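Local atomic coordinates of mannose-6-phosphate isomerase (Helicobacter pylori, PDB entry 2QH5), a protein that probably transfers a guanylyl group from GTP to alpha-D-mannose 1-phosphate, giving GDP-mannose and diphosphate, here as the N-terminal nucleotidyltransferase part of a longer enzyme. Residues V143-P148 against F184-G189; H114-L119 against L262-S267. One frame throughout, in Å; residues are numbered along the deposited sequence.

Overall arrangement
Both contacts belong to the N-terminal nucleotidyltransferase domain of the GT-A clan, and they lie on the same side of the chain's centre, with their own centres about 13 Å apart. Contact 2 joins two loops, H114-L119 and L262-S267, that are far apart in sequence; contact 1, where strand 138-144 meets strand 184-194, is nested inside the chain loop thus closed. They touch directly. S188 O of contact 1 lies 3.1 Å from H114 CE1 of contact 2, and V143 CG1 lies 3.8 Å from W266 CE3, so the aromatic pair of contact 2 rests against the end of contact 1.

Contact 1. Residues V143-P148 against F184-G189; sequences VSIDKP and FYFNSG
The end of strand 138-144 runs antiparallel to strand 184-194, with V143 and F186 as a hydrogen-bonded pair: V143 N gives to F186 O at 2.9 Å, F186 N gives to V143 O at 2.7 Å, and both donors lie in the plane of the carbonyl they address. Beyond S144 the chain leaves the sheet and passes over one face of the F186 ring and along its edge. I145 makes the closest side-chain contacts with F186, crossing it at about a right angle. With CG1 anti to its carbonyl carbon, I145 sets this methylene 3.9 Å from the centroid of the F186 ring and only 5° off the ring normal, a CH-pi contact over the middle of one face. The branches of I145 diverge: I145 CG2 reaches F186 CZ at 3.6 Å, whereas I145 CD1 lies 3.9 Å from F184 CB. At the ring edge K147 O lies in the plane, 3.3 Å from F186 CZ. V143 adds its CB beside F186 CB on the same face of the sheet, and the Y185 ring, on the other face, turns an edge to V143 N. Y154 meets F186 edge-to-face, and F178 stacks on F184. The K147 carbonyl, which also has a weak bond from N149, points its partial negative charge at the ring's C-H edge, so F186 is held by apolar contact over its face and probably by weak electrostatic attraction at its rim.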
loop_
_atom_site.group_PDB
_atom_site.type_symbol
_atom_site.label_atom_id
_atom_site.label_comp_id
_atom_site.label_asym_id
_atom_site.label_seq_id
_atom_site.Cartn_x
_atom_site.Cartn_y
_atom_site.Cartn_z
ATOM N N VAL A 143 -3.420 -11.613 8.328
ATOM C CA VAL A 143 -3.327 -11.467 9.777
ATOM C C VAL A 143 -4.448 -12.285 10.406
ATOM O O VAL A 143 -5.614 -12.152 10.023
ATOM C CB VAL A 143 -3.397 -9.979 10.219
ATOM C CG1 VAL A 143 -3.656 -9.856 11.719
ATOM C CG2 VAL A 143 -2.111 -9.253 9.850
ATOM N N SER A 144 -4.075 -13.141 11.356
ATOM C CA SER A 144 -5.001 -14.074 11.997
ATOM C C SER A 144 -6.066 -13.370 12.823
ATOM O O SER A 144 -5.763 -12.612 13.746
ATOM C CB SER A 144 -4.233 -15.083 12.853
ATOM O OG SER A 144 -3.106 -14.475 13.458
ATOM N N ILE A 145 -7.316 -13.638 12.464
ATOM C CA ILE A 145 -8.481 -13.001 13.065
ATOM C C ILE A 145 -8.700 -13.408 14.522
ATOM O O ILE A 145 -8.675 -14.595 14.855
ATOM C CB ILE A 145 -9.758 -13.367 12.269
ATOM C CG1 ILE A 145 -9.564 -13.086 10.775
ATOM C CG2 ILE A 145 -10.974 -12.636 12.823
ATOM C CD1 ILE A 145 -10.701 -13.580 9.900
ATOM N N ASP A 146 -8.905 -12.417 15.388
ATOM C CA ASP A 146 -9.451 -12.671 16.722
ATOM C C ASP A 146 -10.847 -12.051 16.878
ATOM O O ASP A 146 -11.823 -12.765 17.120
ATOM C CB ASP A 146 -8.488 -12.234 17.846
ATOM C CG ASP A 146 -7.665 -11.005 17.486
ATOM O OD1 ASP A 146 -8.257 -9.956 17.149
ATOM O OD2 ASP A 146 -6.420 -11.088 17.562
ATOM N N LYS A 147 -10.936 -10.732 16.715
ATOM C CA LYS A 147 -12.216 -10.025 16.795
ATOM C C LYS A 147 -12.747 -9.673 15.403
ATOM O O LYS A 147 -12.200 -8.801 14.728
ATOM C CB LYS A 147 -12.096 -8.761 17.657
ATOM C CG LYS A 147 -12.011 -9.011 19.166
ATOM C CD LYS A 147 -10.570 -9.153 19.664
ATOM C CE LYS A 147 -9.782 -7.852 19.514
ATOM N NZ LYS A 147 -10.428 -6.698 20.205
ATOM N N PRO A 148 -13.820 -10.359 14.975
ATOM C CA PRO A 148 -14.393 -10.193 13.634
ATOM C C PRO A 148 -15.158 -8.877 13.393
ATOM O O PRO A 148 -16.379 -8.824 13.575
ATOM C CB PRO A 148 -15.332 -11.399 13.501
ATOM C CG PRO A 148 -15.665 -11.795 14.893
ATOM C CD PRO A 148 -14.536 -11.369 15.775
ATOM N N PHE A 184 -9.325 -18.227 7.497
ATOM C CA PHE A 184 -9.617 -16.844 7.124
ATOM C C PHE A 184 -8.689 -15.863 7.829
ATOM O O PHE A 184 -8.455 -15.967 9.037
ATOM C CB PHE A 184 -11.077 -16.499 7.411
ATOM C CG PHE A 184 -11.993 -16.778 6.261
ATOM C CD1 PHE A 184 -12.693 -17.972 6.189
ATOM C CD2 PHE A 184 -12.139 -15.849 5.236
ATOM C CE1 PHE A 184 -13.536 -18.236 5.118
ATOM C CE2 PHE A 184 -12.983 -16.100 4.163
ATOM C CZ PHE A 184 -13.684 -17.295 4.103
ATOM N N TYR A 185 -8.162 -14.916 7.058
ATOM C CA TYR A 185 -7.231 -13.914 7.566
ATOM C C TYR A 185 -7.736 -12.497 7.270
ATOM O O TYR A 185 -8.444 -12.267 6.283
ATOM C CB TYR A 185 -5.848 -14.090 6.930
ATOM C CG TYR A 185 -5.151 -15.416 7.173
ATOM C CD1 TYR A 185 -4.067 -15.505 8.046
ATOM C CD2 TYR A 185 -5.542 -16.571 6.499
ATOM C CE1 TYR A 185 -3.409 -16.713 8.257
ATOM C CE2 TYR A 185 -4.896 -17.783 6.710
ATOM C CZ TYR A 185 -3.831 -17.847 7.585
ATOM O OH TYR A 185 -3.195 -19.051 7.783
ATOM N N PHE A 186 -7.375 -11.551 8.134
ATOM C CA PHE A 186 -7.575 -10.134 7.844
ATOM C C PHE A 186 -6.554 -9.708 6.807
ATOM O O PHE A 186 -5.369 -10.026 6.922
ATOM C CB PHE A 186 -7.367 -9.269 9.094
ATOM C CG PHE A 186 -8.533 -9.259 10.046
ATOM C CD1 PHE A 186 -9.839 -9.130 9.578
ATOM C CD2 PHE A 186 -8.317 -9.341 11.422
ATOM C CE1 PHE A 186 -10.914 -9.106 10.462
ATOM C CE2 PHE A 186 -9.383 -9.318 12.310
ATOM C CZ PHE A 186 -10.686 -9.197 11.830
ATOM N N ASN A 187 -7.012 -8.993 5.790
ATOM C CA ASN A 187 -6.088 -8.350 4.871
ATOM C C ASN A 187 -5.363 -7.198 5.568
ATOM O O ASN A 187 -5.994 -6.311 6.148
ATOM C CB ASN A 187 -6.813 -7.857 3.621
ATOM C CG ASN A 187 -5.897 -7.105 2.685
ATOM O OD1 ASN A 187 -4.693 -7.383 2.613
ATOM N ND2 ASN A 187 -6.452 -6.132 1.974
ATOM N N SER A 188 -4.037 -7.220 5.508
ATOM C CA SER A 188 -3.227 -6.227 6.195
ATOM C C SER A 188 -3.321 -4.874 5.512
ATOM O O SER A 188 -3.105 -3.840 6.138
ATOM C CB SER A 188 -1.768 -6.666 6.246
ATOM O OG SER A 188 -1.164 -6.532 4.975
ATOM N N GLY A 189 -3.645 -4.883 4.225
ATOM C CA GLY A 189 -3.659 -3.661 3.435
ATOM C C GLY A 189 -2.309 -3.385 2.807
ATOM O O GLY A 189 -2.200 -2.501 1.969
#

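Contact 2. Residues H114-L119 against L262-S267; sequences HLIKDL and LNAKWS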
loop_
_atom_site.group_PDB
_atom_site.type_symbol
_atom_site.label_atom_id
_atom_site.label_comp_id
_atom_site.label_asym_id
_atom_site.label_seq_id
_atom_site.Cartn_x
_atom_site.Cartn_y
_atom_site.Cartn_z
ATOM N N HIS A 114 0.322 1.879 10.504
ATOM C CA HIS A 114 0.547 0.516 10.966
ATOM C C HIS A 114 1.562 0.456 12.092
ATOM O O HIS A 114 2.608 1.113 12.043
ATOM C CB HIS A 114 1.041 -0.371 9.821
ATOM C CG HIS A 114 -0.051 -0.895 8.939
ATOM N ND1 HIS A 114 0.204 -1.487 7.720
ATOM C CD2 HIS A 114 -1.397 -0.913 9.093
ATOM C CE1 HIS A 114 -0.937 -1.857 7.168
ATOM N NE2 HIS A 114 -1.924 -1.515 7.977
ATOM N N LEU A 115 1.247 -0.352 13.100
ATOM C CA LEU A 115 2.191 -0.660 14.162
ATOM C C LEU A 115 2.618 -2.122 14.029
ATOM O O LEU A 115 1.788 -3.037 14.056
ATOM C CB LEU A 115 1.570 -0.399 15.536
ATOM C CG LEU A 115 2.428 0.243 16.634
ATOM C CD1 LEU A 115 1.663 0.204 17.957
ATOM C CD2 LEU A 115 3.818 -0.395 16.787
ATOM N N ILE A 116 3.919 -2.321 13.861
ATOM C CA ILE A 116 4.497 -3.646 13.729
ATOM C C ILE A 116 5.709 -3.695 14.651
ATOM O O ILE A 116 6.673 -2.949 14.465
ATOM C CB ILE A 116 4.866 -3.958 12.256
ATOM C CG1 ILE A 116 3.597 -4.272 11.457
ATOM C CG2 ILE A 116 5.829 -5.138 12.163
ATOM C CD1 ILE A 116 3.676 -3.937 9.986
ATOM N N LYS A 117 5.634 -4.563 15.660
ATOM C CA LYS A 117 6.644 -4.622 16.711
ATOM C C LYS A 117 7.735 -5.669 16.476
ATOM O O LYS A 117 8.919 -5.384 16.667
ATOM C CB LYS A 117 5.983 -4.801 18.078
ATOM C CG LYS A 117 5.486 -3.492 18.674
ATOM C CD LYS A 117 4.261 -3.695 19.550
ATOM C CE LYS A 117 3.009 -3.903 18.707
ATOM N NZ LYS A 117 1.801 -4.159 19.539
ATOM N N ASP A 118 7.345 -6.874 16.062
ATOM C CA ASP A 118 8.333 -7.888 15.697
ATOM C C ASP A 118 8.877 -7.566 14.311
ATOM O O ASP A 118 8.261 -7.894 13.300
ATOM C CB ASP A 118 7.731 -9.299 15.744
ATOM C CG ASP A 118 8.795 -10.394 15.790
ATOM O OD1 ASP A 118 8.633 -11.333 16.596
ATOM O OD2 ASP A 118 9.790 -10.326 15.029
ATOM N N LEU A 119 10.036 -6.918 14.279
ATOM C CA LEU A 119 10.622 -6.440 13.033
ATOM C C LEU A 119 11.336 -7.548 12.257
ATOM O O LEU A 119 11.557 -7.425 11.051
ATOM C CB LEU A 119 11.565 -5.266 13.315
ATOM C CG LEU A 119 11.963 -4.374 12.133
ATOM C CD1 LEU A 119 11.754 -2.897 12.458
ATOM C CD2 LEU A 119 13.399 -4.655 11.685
ATOM N N LEU A 262 1.361 -12.544 8.352
ATOM C CA LEU A 262 2.011 -11.546 9.197
ATOM C C LEU A 262 1.809 -11.867 10.672
ATOM O O LEU A 262 0.741 -11.615 11.243
ATOM C CB LEU A 262 1.520 -10.128 8.882
ATOM C CG LEU A 262 2.387 -9.273 7.953
ATOM C CD1 LEU A 262 1.702 -7.953 7.648
ATOM C CD2 LEU A 262 3.764 -9.023 8.554
ATOM N N ASN A 263 2.844 -12.442 11.276
ATOM C CA ASN A 263 2.848 -12.740 12.700
ATOM C C ASN A 263 3.886 -11.847 13.363
ATOM O O ASN A 263 4.977 -12.301 13.719
ATOM C CB ASN A 263 3.175 -14.218 12.937
ATOM C CG ASN A 263 2.638 -15.121 11.836
ATOM O OD1 ASN A 263 1.482 -15.004 11.427
ATOM N ND2 ASN A 263 3.481 -16.028 11.351
ATOM N N ALA A 264 3.545 -10.569 13.509
ATOM C CA ALA A 264 4.513 -9.572 13.959
ATOM C C ALA A 264 3.930 -8.533 14.924
ATOM O O ALA A 264 4.517 -7.465 15.114
ATOM C CB ALA A 264 5.152 -8.888 12.750
ATOM N N LYS A 265 2.796 -8.871 15.542
ATOM C CA LYS A 265 2.015 -7.950 16.388
ATOM C C LYS A 265 1.521 -6.729 15.610
ATOM O O LYS A 265 1.771 -5.579 15.987
ATOM C CB LYS A 265 2.772 -7.540 17.660
ATOM C CG LYS A 265 2.544 -8.466 18.839
ATOM C CD LYS A 265 3.039 -7.835 20.128
ATOM C CE LYS A 265 2.605 -8.643 21.339
ATOM N NZ LYS A 265 2.998 -7.968 22.607
ATOM N N TRP A 266 0.814 -7.009 14.520
ATOM C CA TRP A 266 0.277 -5.990 13.629
ATOM C C TRP A 266 -0.933 -5.283 14.245
ATOM O O TRP A 266 -1.886 -5.932 14.691
ATOM C CB TRP A 266 -0.098 -6.647 12.299
ATOM C CG TRP A 266 -0.762 -5.749 11.297
ATOM C CD1 TRP A 266 -0.144 -4.975 10.356
ATOM C CD2 TRP A 266 -2.173 -5.561 11.109
ATOM N NE1 TRP A 266 -1.082 -4.308 9.604
ATOM C CE2 TRP A 266 -2.334 -4.649 10.045
ATOM C CE3 TRP A 266 -3.313 -6.069 11.743
ATOM C CZ2 TRP A 266 -3.591 -4.234 9.601
ATOM C CZ3 TRP A 266 -4.560 -5.655 11.300
ATOM C CH2 TRP A 266 -4.688 -4.747 10.239
ATOM N N SER A 267 -0.884 -3.954 14.267
ATOM C CA SER A 267 -1.983 -3.150 14.802
ATOM C C SER A 267 -2.514 -2.132 13.789
ATOM O O SER A 267 -1.787 -1.686 12.897
ATOM C CB SER A 267 -1.562 -2.444 16.095
ATOM O OG SER A 267 -1.492 -3.357 17.174
#
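W266 leaves its backbone with CG anti to the backbone N (chi1 176°), which carries the indole from CB toward I116 and H114. W266 CD1 is the first ring atom to meet that segment, at 4.0 Å from I116 CG1, with I116 CD1 also at the indole edge. Next comes W266 NE1, centred 3.3 Å above the plane of the H114 imidazole. The five-membered ring thus meets H114 edge-to-face, with the planes at 67° and the centroids 4.4 Å apart. Farther along, W266 CZ2 passes 3.6 Å from H114 NE2.

The two backbones run roughly antiparallel and form a single bridge. S267 N donates to L115 O at 2.8 Å, within the carbonyl plane, and a weak return bond runs from L115 N to S267 O. Beyond I116 the single bridge gives way to two bonds on one acceptor: A264 O takes D118 N at 3.0 Å and, weakly, K117 N. A264 CB packs against I116 CG2. Among the exposed side chains, K117, bent at chi2 and chi3, lays its CE 3.8 Å from K265 CB; the two ammonium groups stay apart, and their like charges probably disfavour closer approach.

D118 is the N-cap of helix 119-134, its OD2 accepting from A121 N, while I116 touches Y122 of that helix and R46 of helix 39-48. The contact therefore ties the chain after strand 257-261 to the loop between strand 106-111 and helix 119-134, with H114 reaching M190 of strand 184-194.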